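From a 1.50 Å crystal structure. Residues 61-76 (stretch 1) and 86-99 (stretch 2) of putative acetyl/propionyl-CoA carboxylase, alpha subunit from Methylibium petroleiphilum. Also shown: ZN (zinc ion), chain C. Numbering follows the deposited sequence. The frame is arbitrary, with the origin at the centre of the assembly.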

ATOM      1  N   VAL A  61       3.837  -8.368  16.855  1.00 14.83           N
ATOM      2  CA  VAL A  61       3.216  -8.845  15.601  1.00 17.00           C
ATOM      3  C   VAL A  61       3.203  -7.711  14.578  1.00 16.35           C
ATOM      4  O   VAL A  61       2.893  -6.564  14.916  1.00 18.49           O
ATOM      5  CB  VAL A  61       1.835  -9.389  15.846  1.00 19.45           C
ATOM      6  CG1 VAL A  61       1.271 -10.035  14.558  1.00 19.53           C
ATOM      7  CG2 VAL A  61       1.887 -10.429  16.966  1.00 14.98           C
ATOM      8  N   HIS A  62       3.628  -8.046  13.375  1.00 17.16           N
ATOM      9  CA  HIS A  62       3.536  -7.128  12.242  1.00 15.45           C
ATOM     10  C   HIS A  62       2.140  -7.174  11.644  1.00 17.38           C
ATOM     11  O   HIS A  62       1.685  -8.210  11.190  1.00 18.26           O
ATOM     12  CB  HIS A  62       4.549  -7.472  11.165  1.00 17.88           C
ATOM     13  CG  HIS A  62       5.957  -7.266  11.610  1.00 19.27           C
ATOM     14  ND1 HIS A  62       6.721  -6.239  11.125  1.00 18.47           N
ATOM     15  CD2 HIS A  62       6.701  -7.870  12.579  1.00 20.82           C
ATOM     16  CE1 HIS A  62       7.916  -6.277  11.702  1.00 20.28           C
ATOM     17  NE2 HIS A  62       7.892  -7.194  12.648  1.00 17.53           N
ATOM     18  N   VAL A  63       1.474  -6.033  11.610  1.00 15.65           N
ATOM     19  CA  VAL A  63       0.107  -5.957  11.042  1.00 16.29           C
ATOM     20  C   VAL A  63       0.177  -5.802   9.523  1.00 16.67           C
ATOM     21  O   VAL A  63      -0.806  -6.029   8.863  1.00 16.49           O
ATOM     22  CB  VAL A  63      -0.810  -4.869  11.679  1.00 15.85           C
ATOM     23  CG1 VAL A  63      -0.798  -4.962  13.205  1.00 15.22           C
ATOM     24  CG2 VAL A  63      -0.513  -3.499  11.146  1.00 15.90           C
ATOM     25  N   GLY A  64       1.330  -5.377   8.981  1.00 15.22           N
ATOM     26  CA  GLY A  64       1.555  -5.310   7.564  1.00 15.43           C
ATOM     27  C   GLY A  64       2.941  -5.805   7.281  1.00 15.83           C
ATOM     28  O   GLY A  64       3.754  -6.084   8.185  1.00 15.06           O
ATOM     29  N   PRO A  65       3.234  -5.889   6.004  1.00 17.27           N
ATOM     30  CA  PRO A  65       4.531  -6.333   5.617  1.00 16.89           C
ATOM     31  C   PRO A  65       5.667  -5.395   6.026  1.00 16.02           C
ATOM     32  O   PRO A  65       5.551  -4.172   5.968  1.00 17.73           O
ATOM     33  CB  PRO A  65       4.362  -6.487   4.090  1.00 19.32           C
ATOM     34  CG  PRO A  65       3.434  -5.517   3.714  1.00 17.28           C
ATOM     35  CD  PRO A  65       2.408  -5.517   4.844  1.00 19.05           C
ATOM     36  N   GLY A  66       6.789  -6.010   6.334  1.00 17.44           N
ATOM     37  CA  GLY A  66       8.018  -5.303   6.619  1.00 17.45           C
ATOM     38  C   GLY A  66       9.150  -5.961   5.893  1.00 18.64           C
ATOM     39  O   GLY A  66       9.102  -7.148   5.621  1.00 16.87           O
ATOM     40  N   GLU A  67      10.173  -5.178   5.554  1.00 15.41           N
ATOM     41  CA  GLU A  67      11.333  -5.691   4.810  1.00 16.81           C
ATOM     42  C   GLU A  67      12.601  -5.128   5.427  1.00 15.88           C
ATOM     43  O   GLU A  67      12.669  -3.900   5.709  1.00 16.13           O
ATOM     44  CB  GLU A  67      11.260  -5.226   3.364  1.00 17.34           C
ATOM     45  CG  GLU A  67      10.102  -5.741   2.647  1.00 19.58           C
ATOM     46  CD  GLU A  67      10.112  -5.350   1.173  1.00 23.58           C
ATOM     47  OE1 GLU A  67      11.090  -5.659   0.449  1.00 17.66           O
ATOM     48  OE2 GLU A  67       9.064  -4.861   0.708  1.00 23.73           O
ATOM     49  N   TYR A  68      13.600  -5.955   5.652  1.00 16.13           N
ATOM     50  CA  TYR A  68      14.826  -5.529   6.239  1.00 14.75           C
ATOM     51  C   TYR A  68      16.043  -5.883   5.414  1.00 12.14           C
ATOM     52  O   TYR A  68      16.005  -6.839   4.640  1.00 15.37           O
ATOM     53  CB  TYR A  68      15.002  -6.060   7.661  1.00 15.76           C
ATOM     54  CG  TYR A  68      15.223  -7.554   7.773  1.00 15.62           C
ATOM     55  CD1 TYR A  68      16.475  -8.092   7.519  1.00 17.97           C
ATOM     56  CD2 TYR A  68      14.191  -8.407   8.155  1.00 17.10           C
ATOM     57  CE1 TYR A  68      16.668  -9.466   7.589  1.00 17.24           C
ATOM     58  CE2 TYR A  68      14.413  -9.785   8.258  1.00 16.07           C
ATOM     59  CZ  TYR A  68      15.683 -10.290   7.982  1.00 17.14           C
ATOM     60  OH  TYR A  68      15.867 -11.668   8.021  1.00 19.22           O
ATOM     61  N   PHE A  69      17.077  -5.077   5.611  1.00 16.26           N
ATOM     62  CA  PHE A  69      18.412  -5.254   5.101  1.00 15.59           C
ATOM     63  C   PHE A  69      19.358  -5.195   6.298  1.00 15.58           C
ATOM     64  O   PHE A  69      19.589  -4.133   6.904  1.00 16.18           O
ATOM     65  CB  PHE A  69      18.720  -4.188   4.082  1.00 15.51           C
ATOM     66  CG  PHE A  69      20.090  -4.256   3.442  1.00 16.32           C
ATOM     67  CD1 PHE A  69      20.961  -5.337   3.536  1.00 17.79           C
ATOM     68  CD2 PHE A  69      20.517  -3.153   2.717  1.00 20.27           C
ATOM     69  CE1 PHE A  69      22.212  -5.289   2.917  1.00 18.51           C
ATOM     70  CE2 PHE A  69      21.724  -3.119   2.103  1.00 21.23           C
ATOM     71  CZ  PHE A  69      22.576  -4.178   2.182  1.00 18.18           C
ATOM     72  N   LEU A  70      19.796  -6.362   6.725  1.00 16.87           N
ATOM     73  CA  LEU A  70      20.815  -6.514   7.785  1.00 14.62           C
ATOM     74  C   LEU A  70      22.156  -6.254   7.176  1.00 15.24           C
ATOM     75  O   LEU A  70      22.635  -7.056   6.348  1.00 16.49           O
ATOM     76  CB  LEU A  70      20.778  -7.880   8.389  1.00 16.91           C
ATOM     77  CG  LEU A  70      21.703  -8.318   9.520  1.00 18.81           C
ATOM     78  CD1 LEU A  70      21.203  -7.568  10.757  1.00 15.48           C
ATOM     79  CD2 LEU A  70      21.727  -9.846   9.669  1.00 18.87           C
ATOM     80  N   THR A  71      22.765  -5.107   7.515  1.00 17.84           N
ATOM     81  CA  THR A  71      24.009  -4.703   6.876  1.00 18.00           C
ATOM     82  C   THR A  71      25.205  -5.187   7.656  1.00 16.47           C
ATOM     83  O   THR A  71      26.317  -5.255   7.109  1.00 21.47           O
ATOM     84  CB  THR A  71      24.080  -3.208   6.745  1.00 16.69           C
ATOM     85  OG1 THR A  71      23.898  -2.661   8.037  1.00 17.15           O
ATOM     86  CG2 THR A  71      22.974  -2.661   5.845  1.00 15.87           C
ATOM     87  N   LYS A  72      25.046  -5.380   8.961  1.00 16.27           N
ATOM     88  CA  LYS A  72      26.157  -5.872   9.820  1.00 14.95           C
ATOM     89  C   LYS A  72      25.590  -6.849  10.815  1.00 17.51           C
ATOM     90  O   LYS A  72      24.487  -6.668  11.286  1.00 16.32           O
ATOM     91  CB  LYS A  72      26.832  -4.743  10.602  1.00 16.65           C
ATOM     92  CG  LYS A  72      27.577  -3.816   9.726  1.00 20.62           C
ATOM     93  N   GLY A  73      26.362  -7.889  11.121  1.00 19.38           N
ATOM     94  CA  GLY A  73      26.056  -8.797  12.215  1.00 19.61           C
ATOM     95  C   GLY A  73      25.169  -9.962  11.904  1.00 18.96           C
ATOM     96  O   GLY A  73      25.252 -10.578  10.830  1.00 17.57           O
ATOM     97  N   LYS A  74      24.317 -10.291  12.872  1.00 14.06           N
ATOM     98  CA  LYS A  74      23.544 -11.510  12.833  1.00 17.70           C
ATOM     99  C   LYS A  74      22.342 -11.345  13.727  1.00 16.76           C
ATOM    100  O   LYS A  74      22.469 -10.878  14.821  1.00 18.09           O
ATOM    101  CB  LYS A  74      24.406 -12.694  13.316  1.00 19.44           C
ATOM    102  CG  LYS A  74      23.818 -14.062  13.119  1.00 25.22           C
ATOM    103  CD  LYS A  74      24.847 -15.190  13.278  1.00 24.90           C
ATOM    104  CE  LYS A  74      25.558 -15.104  14.622  1.00 35.12           C
HETATM  105  N   MSE A  75      21.189 -11.739  13.200  1.00 16.50           N
HETATM  106  CA  MSE A  75      19.849 -11.540  13.779  1.00 13.82           C
HETATM  107  C   MSE A  75      19.035 -12.838  13.678  1.00 18.29           C
HETATM  108  O   MSE A  75      18.791 -13.363  12.582  1.00 17.34           O
HETATM  109  CB  MSE A  75      19.167 -10.362  13.052  1.00 15.74           C
HETATM  110  CG  MSE A  75      17.770 -10.054  13.596  1.00 17.09           C
HETATM  111 SE   MSE A  75      16.891  -8.623  12.689  0.75 19.62          SE
HETATM  112  CE  MSE A  75      16.694  -9.476  11.023  1.00 20.16           C
ATOM    113  N   ASP A  76      18.585 -13.303  14.824  1.00 20.13           N
ATOM    114  CA  ASP A  76      17.618 -14.354  14.873  1.00 19.54           C
ATOM    115  C   ASP A  76      16.164 -13.821  14.877  1.00 21.16           C
ATOM    116  O   ASP A  76      15.760 -13.083  15.756  1.00 21.86           O
ATOM    117  CB  ASP A  76      17.874 -15.217  16.110  1.00 21.85           C
ATOM    118  CG  ASP A  76      18.947 -16.278  15.895  1.00 27.10           C
ATOM    119  OD1 ASP A  76      19.401 -16.494  14.736  1.00 27.89           O
ATOM    120  OD2 ASP A  76      19.332 -16.901  16.909  1.00 40.41           O
ATOM    121  N   ASP A  86      14.495 -17.850  10.880  1.00 22.87           N
ATOM    122  CA  ASP A  86      15.670 -17.513  10.085  1.00 23.08           C
ATOM    123  C   ASP A  86      16.749 -16.869  10.945  1.00 22.81           C
ATOM    124  O   ASP A  86      16.478 -16.185  11.959  1.00 21.56           O
ATOM    125  CB  ASP A  86      15.279 -16.607   8.896  1.00 25.25           C
ATOM    126  CG  ASP A  86      14.586 -17.385   7.774  1.00 21.70           C
ATOM    127  OD1 ASP A  86      15.267 -18.255   7.175  1.00 22.87           O
ATOM    128  OD2 ASP A  86      13.400 -17.107   7.469  1.00 25.42           O
ATOM    129  N   THR A  87      17.987 -17.126  10.559  1.00 21.62           N
ATOM    130  CA  THR A  87      19.130 -16.440  11.109  1.00 23.66           C
ATOM    131  C   THR A  87      19.685 -15.612   9.974  1.00 20.15           C
ATOM    132  O   THR A  87      20.240 -16.163   9.004  1.00 22.60           O
ATOM    133  CB  THR A  87      20.185 -17.430  11.644  1.00 24.26           C
ATOM    134  OG1 THR A  87      19.598 -18.200  12.701  1.00 23.52           O
ATOM    135  CG2 THR A  87      21.397 -16.672  12.169  1.00 25.03           C
ATOM    136  N   ALA A  88      19.446 -14.323  10.042  1.00 17.52           N
ATOM    137  CA  ALA A  88      19.944 -13.404   9.082  1.00 19.61           C
ATOM    138  C   ALA A  88      21.405 -13.177   9.394  1.00 20.78           C
ATOM    139  O   ALA A  88      21.788 -13.057  10.573  1.00 18.72           O
ATOM    140  CB  ALA A  88      19.148 -12.165   9.116  1.00 19.55           C
ATOM    141  N   ILE A  89      22.244 -13.159   8.363  1.00 17.64           N
ATOM    142  CA  ILE A  89      23.688 -12.957   8.546  1.00 17.99           C
ATOM    143  C   ILE A  89      24.078 -11.915   7.522  1.00 21.34           C
ATOM    144  O   ILE A  89      23.776 -12.092   6.348  1.00 19.47           O
ATOM    145  CB  ILE A  89      24.449 -14.234   8.268  1.00 20.28           C
ATOM    146  CG1 ILE A  89      24.032 -15.318   9.268  1.00 24.30           C
ATOM    147  CG2 ILE A  89      25.959 -14.016   8.361  1.00 21.99           C
ATOM    148  CD1 ILE A  89      24.732 -16.678   9.072  1.00 23.36           C
ATOM    149  N   ALA A  90      24.704 -10.823   7.946  1.00 21.29           N
ATOM    150  CA  ALA A  90      24.964  -9.701   7.041  1.00 18.06           C
ATOM    151  C   ALA A  90      25.883 -10.185   5.889  1.00 20.81           C
ATOM    152  O   ALA A  90      26.842 -10.960   6.119  1.00 22.37           O
ATOM    153  CB  ALA A  90      25.608  -8.540   7.797  1.00 19.82           C
ATOM    154  N   PRO A  91      25.579  -9.789   4.642  1.00 18.85           N
ATOM    155  CA  PRO A  91      24.433  -9.076   4.127  1.00 18.54           C
ATOM    156  C   PRO A  91      23.199  -9.956   3.946  1.00 17.74           C
ATOM    157  O   PRO A  91      23.174 -10.908   3.150  1.00 16.36           O
ATOM    158  CB  PRO A  91      24.981  -8.518   2.816  1.00 18.66           C
ATOM    159  CG  PRO A  91      25.839  -9.547   2.317  1.00 18.56           C
ATOM    160  CD  PRO A  91      26.489 -10.170   3.541  1.00 19.03           C
ATOM    161  N   GLY A  92      22.128  -9.628   4.667  1.00 18.93           N
ATOM    162  CA  GLY A  92      20.890 -10.421   4.605  1.00 16.75           C
ATOM    163  C   GLY A  92      19.674  -9.566   4.357  1.00 18.02           C
ATOM    164  O   GLY A  92      19.579  -8.450   4.903  1.00 18.31           O
ATOM    165  N   TYR A  93      18.733 -10.099   3.572  1.00 15.88           N
ATOM    166  CA  TYR A  93      17.443  -9.458   3.279  1.00 15.12           C
ATOM    167  C   TYR A  93      16.335 -10.359   3.833  1.00 16.15           C
ATOM    168  O   TYR A  93      16.415 -11.574   3.706  1.00 15.66           O
ATOM    169  CB  TYR A  93      17.236  -9.271   1.781  1.00 16.07           C
ATOM    170  CG  TYR A  93      15.798  -8.963   1.451  1.00 15.81           C
ATOM    171  CD1 TYR A  93      15.323  -7.671   1.517  1.00 14.75           C
ATOM    172  CD2 TYR A  93      14.891  -9.970   1.155  1.00 13.57           C
ATOM    173  CE1 TYR A  93      13.951  -7.423   1.305  1.00 15.46           C
ATOM    174  CE2 TYR A  93      13.547  -9.734   0.983  1.00 17.02           C
ATOM    175  CZ  TYR A  93      13.068  -8.457   1.053  1.00 13.16           C
ATOM    176  OH  TYR A  93      11.731  -8.152   0.886  1.00 16.68           O
ATOM    177  N   GLY A  94      15.298  -9.781   4.427  1.00 16.21           N
ATOM    178  CA  GLY A  94      14.144 -10.520   4.865  1.00 15.99           C
ATOM    179  C   GLY A  94      12.847  -9.839   4.533  1.00 17.30           C
ATOM    180  O   GLY A  94      12.776  -8.603   4.602  1.00 15.59           O
ATOM    181  N   TYR A  95      11.841 -10.635   4.249  1.00 17.36           N
ATOM    182  CA  TYR A  95      10.470 -10.161   4.060  1.00 15.43           C
ATOM    183  C   TYR A  95       9.691 -10.775   5.191  1.00 17.51           C
ATOM    184  O   TYR A  95       9.597 -12.023   5.255  1.00 16.29           O
ATOM    185  CB  TYR A  95       9.928 -10.677   2.739  1.00 14.22           C
ATOM    186  CG  TYR A  95       8.513 -10.246   2.434  1.00 16.46           C
ATOM    187  CD1 TYR A  95       8.213  -8.934   2.083  1.00 14.89           C
ATOM    188  CD2 TYR A  95       7.464 -11.136   2.564  1.00 20.42           C
ATOM    189  CE1 TYR A  95       6.906  -8.523   1.848  1.00 18.74           C
ATOM    190  CE2 TYR A  95       6.176 -10.760   2.272  1.00 18.56           C
ATOM    191  CZ  TYR A  95       5.899  -9.436   1.956  1.00 19.02           C
ATOM    192  OH  TYR A  95       4.597  -9.057   1.625  1.00 17.38           O
ATOM    193  N   GLU A  96       9.184  -9.917   6.076  1.00 17.62           N
ATOM    194  CA  GLU A  96       8.378 -10.344   7.219  1.00 19.22           C
ATOM    195  C   GLU A  96       6.939  -9.975   6.887  1.00 16.61           C
ATOM    196  O   GLU A  96       6.597  -8.815   6.857  1.00 17.39           O
ATOM    197  CB  GLU A  96       8.944  -9.745   8.511  1.00 19.56           C
ATOM    198  CG  GLU A  96      10.439 -10.300   8.834  1.00 19.87           C
ATOM    199  CD  GLU A  96      10.579 -11.854   9.102  1.00 18.01           C
ATOM    200  OE1 GLU A  96       9.640 -12.293   9.843  1.00 20.67           O
ATOM    201  OE2 GLU A  96      11.503 -12.725   8.631  1.00 20.12           O
ATOM    202  N   SER A  97       6.119 -10.979   6.547  1.00 18.30           N
ATOM    203  CA  SER A  97       4.776 -10.761   5.990  1.00 15.42           C
ATOM    204  C   SER A  97       3.803 -10.232   7.035  1.00 15.74           C
ATOM    205  O   SER A  97       4.041 -10.292   8.264  1.00 18.71           O
ATOM    206  CB  SER A  97       4.268 -12.055   5.411  1.00 18.74           C
ATOM    207  OG  SER A  97       4.514 -13.158   6.278  1.00 23.95           O
ATOM    208  N   ALA A  98       2.756  -9.628   6.522  1.00 16.91           N
ATOM    209  CA  ALA A  98       1.642  -9.294   7.392  1.00 14.60           C
ATOM    210  C   ALA A  98       1.284 -10.508   8.277  1.00 15.82           C
ATOM    211  O   ALA A  98       1.132 -11.654   7.825  1.00 17.16           O
ATOM    212  CB  ALA A  98       0.426  -8.904   6.564  1.00 16.73           C
ATOM    213  N   ASN A  99       1.088 -10.210   9.551  1.00 18.59           N
ATOM    214  CA  ASN A  99       0.760 -11.173  10.602  1.00 19.77           C
ATOM    215  C   ASN A  99       1.963 -11.872  11.197  1.00 17.23           C
ATOM    216  O   ASN A  99       1.798 -12.715  12.096  1.00 22.44           O
ATOM    217  CB  ASN A  99      -0.314 -12.209  10.199  1.00 22.10           C
ATOM    218  CG  ASN A  99      -1.621 -11.569   9.853  1.00 26.24           C
ATOM    219  OD1 ASN A  99      -1.814 -10.368  10.011  1.00 28.90           O
ATOM    220  ND2 ASN A  99      -2.537 -12.363   9.382  1.00 28.20           N
TER
HETATM  221 ZN    ZN C 145       9.372  -7.691  14.027  1.00 19.69          ZN
HETATM  222  O   HOH W   1      -2.969  -7.372   9.504  1.00 22.69           O
HETATM  223  O   HOH W   2      13.455 -12.924   7.190  1.00 21.88           O

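How does the contact begin? His62 turns its imidazole to the zinc ion, with NE2 2.1 Å from ZN, while its backbone O accepts a hydrogen bond from Asn99 N at 2.7 Å. A water joins Val63 O to Asn99 OD1 just beyond. Pro65 CB then meets the Tyr95 ring, 4.0 Å from Tyr95 CZ, an apolar contact that sets ring carbon against ring carbon.

What holds the strand that runs on from Gly66 to strand 92-96? They run antiparallel, and Gly66, Tyr68 and Leu70 each exchange two backbone hydrogen bonds with Glu96, Gly94 and Gly92 in turn; Tyr68 N to Gly94 O and Gly94 N to Tyr68 O are both 3.0 Å. The residues between them, Glu67 and Phe69, place their side chains on the other face. There Glu67 OE1 accepts a short hydrogen bond from Tyr93 OH, 2.6 Å, joining a carboxylate to a phenol.

Why does Tyr68 fit so closely? Its ring lies across Gly94, whose CA sits 3.6 Å from the ring centroid in a CH-pi contact; a CB on Gly94 would fall 2.1 Å from Tyr68 CE2, a clash. The ring continues to Ala88, CE1 to CB 4.0 Å, and a water links Tyr68 OH to Glu96 OE2. Leu70 reaches the same alanine, CD2 to CB 3.5 Å.

How does the pairing survive the corner at Lys72 and Gly73? The register shifts by one residue; Gly73 O accepts a hydrogen bond from Ala90 N at 2.9 Å, and a second antiparallel ladder follows, with Lys74 facing Ile89. Met75, a selenomethionine, exchanges two backbone hydrogen bonds with Ala88 and brings its CE to 4.1 Å from Ala88 CB. On the opposite face, Thr87 OG1 donates to Asp76 OD1 at 2.7 Å, adding a side-chain bond to a non-hydrogen-bonded backbone pair.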